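Long-range contact in phosphodiesterase (Candida albicans, PDB 6CPU), which belongs to the 3'5'-cyclic nucleotide phosphodiesterase family of the HD clan, largely helical metalloproteins, and holds a zinc and a magnesium ion in this structure: residues K459-S464 and L540-V544. Residues are numbered along the deposited sequence; the frame is centred on the assembly and turned at random.
With ZN (zinc ion), chain B.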
ATOM      1  N   LYS A 459      -0.342   4.223 -14.342  1.00 28.21           N
ATOM      2  CA  LYS A 459      -1.540   5.076 -14.353  1.00 28.98           C
ATOM      3  C   LYS A 459      -2.807   4.278 -14.595  1.00 28.26           C
ATOM      4  O   LYS A 459      -3.824   4.483 -13.930  1.00 29.29           O
ATOM      5  CB  LYS A 459      -1.435   6.177 -15.411  1.00 30.22           C
ATOM      6  CG  LYS A 459      -0.669   7.400 -14.944  1.00 30.84           C
ATOM      7  CD  LYS A 459      -0.525   8.447 -16.046  1.00 31.36           C
ATOM      8  CE  LYS A 459      -1.870   9.028 -16.450  1.00 31.48           C
ATOM      9  NZ  LYS A 459      -2.676   9.496 -15.291  1.00 32.71           N
ATOM     10  N   CYS A 460      -2.747   3.391 -15.582  1.00 31.10           N
ATOM     11  CA  CYS A 460      -3.895   2.553 -15.933  1.00 30.95           C
ATOM     12  C   CYS A 460      -4.244   1.628 -14.760  1.00 29.27           C
ATOM     13  O   CYS A 460      -5.407   1.521 -14.364  1.00 30.75           O
ATOM     14  CB  CYS A 460      -3.596   1.754 -17.202  1.00 32.25           C
ATOM     15  SG  CYS A 460      -3.695   2.739 -18.731  1.00 35.89           S
ATOM     16  N   ALA A 461      -3.225   0.997 -14.188  1.00 28.17           N
ATOM     17  CA  ALA A 461      -3.412   0.120 -13.017  1.00 26.61           C
ATOM     18  C   ALA A 461      -4.045   0.857 -11.847  1.00 27.85           C
ATOM     19  O   ALA A 461      -4.985   0.359 -11.222  1.00 27.82           O
ATOM     20  CB  ALA A 461      -2.085  -0.490 -12.604  1.00 27.05           C
ATOM     21  N   ASP A 462      -3.543   2.058 -11.553  1.00 27.09           N
ATOM     22  CA  ASP A 462      -4.059   2.828 -10.425  1.00 28.27           C
ATOM     23  C   ASP A 462      -5.543   3.181 -10.564  1.00 29.50           C
ATOM     24  O   ASP A 462      -6.261   3.235  -9.561  1.00 29.82           O
ATOM     25  CB  ASP A 462      -3.229   4.093 -10.233  1.00 29.45           C
ATOM     26  CG  ASP A 462      -3.501   4.785  -8.912  1.00 30.87           C
ATOM     27  OD1 ASP A 462      -3.761   4.119  -7.869  1.00 30.52           O
ATOM     28  OD2 ASP A 462      -3.435   6.026  -8.932  1.00 33.99           O
ATOM     29  N   ILE A 463      -6.013   3.422 -11.792  1.00 28.62           N
ATOM     30  CA  ILE A 463      -7.431   3.762 -12.008  1.00 29.14           C
ATOM     31  C   ILE A 463      -8.203   2.610 -12.663  1.00 30.77           C
ATOM     32  O   ILE A 463      -9.178   2.833 -13.385  1.00 30.43           O
ATOM     33  CB  ILE A 463      -7.607   5.081 -12.817  1.00 30.25           C
ATOM     34  CG1 ILE A 463      -7.055   4.962 -14.241  1.00 31.24           C
ATOM     35  CG2 ILE A 463      -6.936   6.243 -12.099  1.00 30.59           C
ATOM     36  CD1 ILE A 463      -7.652   5.983 -15.192  1.00 34.14           C
ATOM     37  N   SER A 464      -7.792   1.377 -12.372  1.00 31.23           N
ATOM     38  CA  SER A 464      -8.332   0.198 -13.060  1.00 30.92           C
ATOM     39  C   SER A 464      -9.659  -0.307 -12.503  1.00 30.83           C
ATOM     40  O   SER A 464     -10.231  -1.251 -13.061  1.00 33.21           O
ATOM     41  CB  SER A 464      -7.294  -0.929 -13.049  1.00 31.64           C
ATOM     42  OG  SER A 464      -7.078  -1.400 -11.728  1.00 32.90           O
ATOM     43  N   LEU A 540      -8.066   7.565 -21.499  1.00 44.69           N
ATOM     44  CA  LEU A 540      -6.735   7.017 -21.200  1.00 42.40           C
ATOM     45  C   LEU A 540      -6.584   5.582 -21.709  1.00 39.17           C
ATOM     46  O   LEU A 540      -5.581   5.240 -22.336  1.00 38.75           O
ATOM     47  CB  LEU A 540      -6.441   7.054 -19.691  1.00 41.63           C
ATOM     48  CG  LEU A 540      -5.093   6.455 -19.263  1.00 42.69           C
ATOM     49  CD1 LEU A 540      -3.925   7.287 -19.773  1.00 43.34           C
ATOM     50  CD2 LEU A 540      -5.025   6.307 -17.748  1.00 42.67           C
ATOM     51  N   PHE A 541      -7.561   4.738 -21.412  1.00 38.36           N
ATOM     52  CA  PHE A 541      -7.468   3.331 -21.800  1.00 39.91           C
ATOM     53  C   PHE A 541      -7.537   3.164 -23.329  1.00 42.31           C
ATOM     54  O   PHE A 541      -6.707   2.455 -23.919  1.00 40.46           O
ATOM     55  CB  PHE A 541      -8.524   2.496 -21.071  1.00 39.66           C
ATOM     56  CG  PHE A 541      -8.145   2.172 -19.650  1.00 38.97           C
ATOM     57  CD1 PHE A 541      -7.236   1.154 -19.383  1.00 38.70           C
ATOM     58  CD2 PHE A 541      -8.651   2.908 -18.585  1.00 39.17           C
ATOM     59  CE1 PHE A 541      -6.865   0.861 -18.084  1.00 37.24           C
ATOM     60  CE2 PHE A 541      -8.278   2.617 -17.280  1.00 37.96           C
ATOM     61  CZ  PHE A 541      -7.385   1.596 -17.032  1.00 36.63           C
ATOM     62  N   ASN A 542      -8.495   3.842 -23.964  1.00 44.32           N
ATOM     63  CA  ASN A 542      -8.554   3.913 -25.435  1.00 44.77           C
ATOM     64  C   ASN A 542      -7.224   4.346 -26.032  1.00 43.26           C
ATOM     65  O   ASN A 542      -6.711   3.703 -26.939  1.00 42.68           O
ATOM     66  CB  ASN A 542      -9.662   4.871 -25.895  1.00 46.73           C
ATOM     67  CG  ASN A 542     -11.049   4.267 -25.773  1.00 49.06           C
ATOM     68  OD1 ASN A 542     -11.225   3.054 -25.911  1.00 53.58           O
ATOM     69  ND2 ASN A 542     -12.049   5.112 -25.526  1.00 52.06           N
ATOM     70  N   SER A 543      -6.647   5.416 -25.490  1.00 44.05           N
ATOM     71  CA  SER A 543      -5.370   5.930 -25.973  1.00 42.54           C
ATOM     72  C   SER A 543      -4.207   4.960 -25.736  1.00 42.71           C
ATOM     73  O   SER A 543      -3.340   4.799 -26.594  1.00 41.85           O
ATOM     74  CB  SER A 543      -5.073   7.285 -25.323  1.00 44.68           C
ATOM     75  OG  SER A 543      -3.933   7.884 -25.909  1.00 46.41           O
ATOM     76  N   VAL A 544      -4.194   4.315 -24.573  1.00 42.50           N
ATOM     77  CA  VAL A 544      -3.151   3.337 -24.249  1.00 44.21           C
ATOM     78  C   VAL A 544      -3.317   2.045 -25.067  1.00 43.48           C
ATOM     79  O   VAL A 544      -2.327   1.480 -25.548  1.00 43.87           O
ATOM     80  CB  VAL A 544      -3.114   3.034 -22.725  1.00 43.96           C
ATOM     81  CG1 VAL A 544      -2.250   1.817 -22.414  1.00 44.11           C
ATOM     82  CG2 VAL A 544      -2.593   4.250 -21.965  1.00 44.43           C
TER
HETATM   83 ZN    ZN B 601      -3.393   4.492  -5.864  1.00 34.92          ZN
HETATM   84  O   HOH W   1      -2.525   6.392  -6.429  1.00 30.21           O
HETATM   85  O   HOH W   2      -5.255   5.657  -5.604  1.00 34.55           O
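The ring of Phe541 receives the sulfur of Cys460 over one face: SG stands 4.2 Å from the ring centroid and 28° off the normal, a sulfur-aromatic contact. Cys460 CB touches Phe541 CE1 at 3.5 Å. Cys460 O lies beyond the rim, 3.3 Å from Phe541 CZ and raised somewhat from the ring plane. At the edge, near that plane, is Ile463 O, 4.0 Å from Phe541 CE2. Helices 446-462 and 525-547 come close here, and a residue as small as Cys460 lets the flat ring lie against it. With CG anti to its own carbonyl carbon (chi1 -79°), Phe541 extends toward the end of the first helix; Thr554, Cys555 and Ile558 of helix 552-569 also pack on it. Cys460 SG also meets Val544 CG2 at 3.7 Å and Leu540 CD2 at 3.9 Å. Ile463, the first residue to leave helical geometry, sets its CB toward helix 525-547, and its CD1 reaches Leu540 CD2 at 3.7 Å. There Ser464 uses both OG and N to bond Ala461 O, tying down the turn. Asp462 takes no part in the packing and binds the zinc ion through OD1 at 2.1 Å, alongside His278, His349 and Asp350. The interface is largely apolar, with a single polarisable sulfur at its centre; because two carbonyl oxygens face the slightly positive C-H rim of Phe541, weak electrostatics probably add to dispersion.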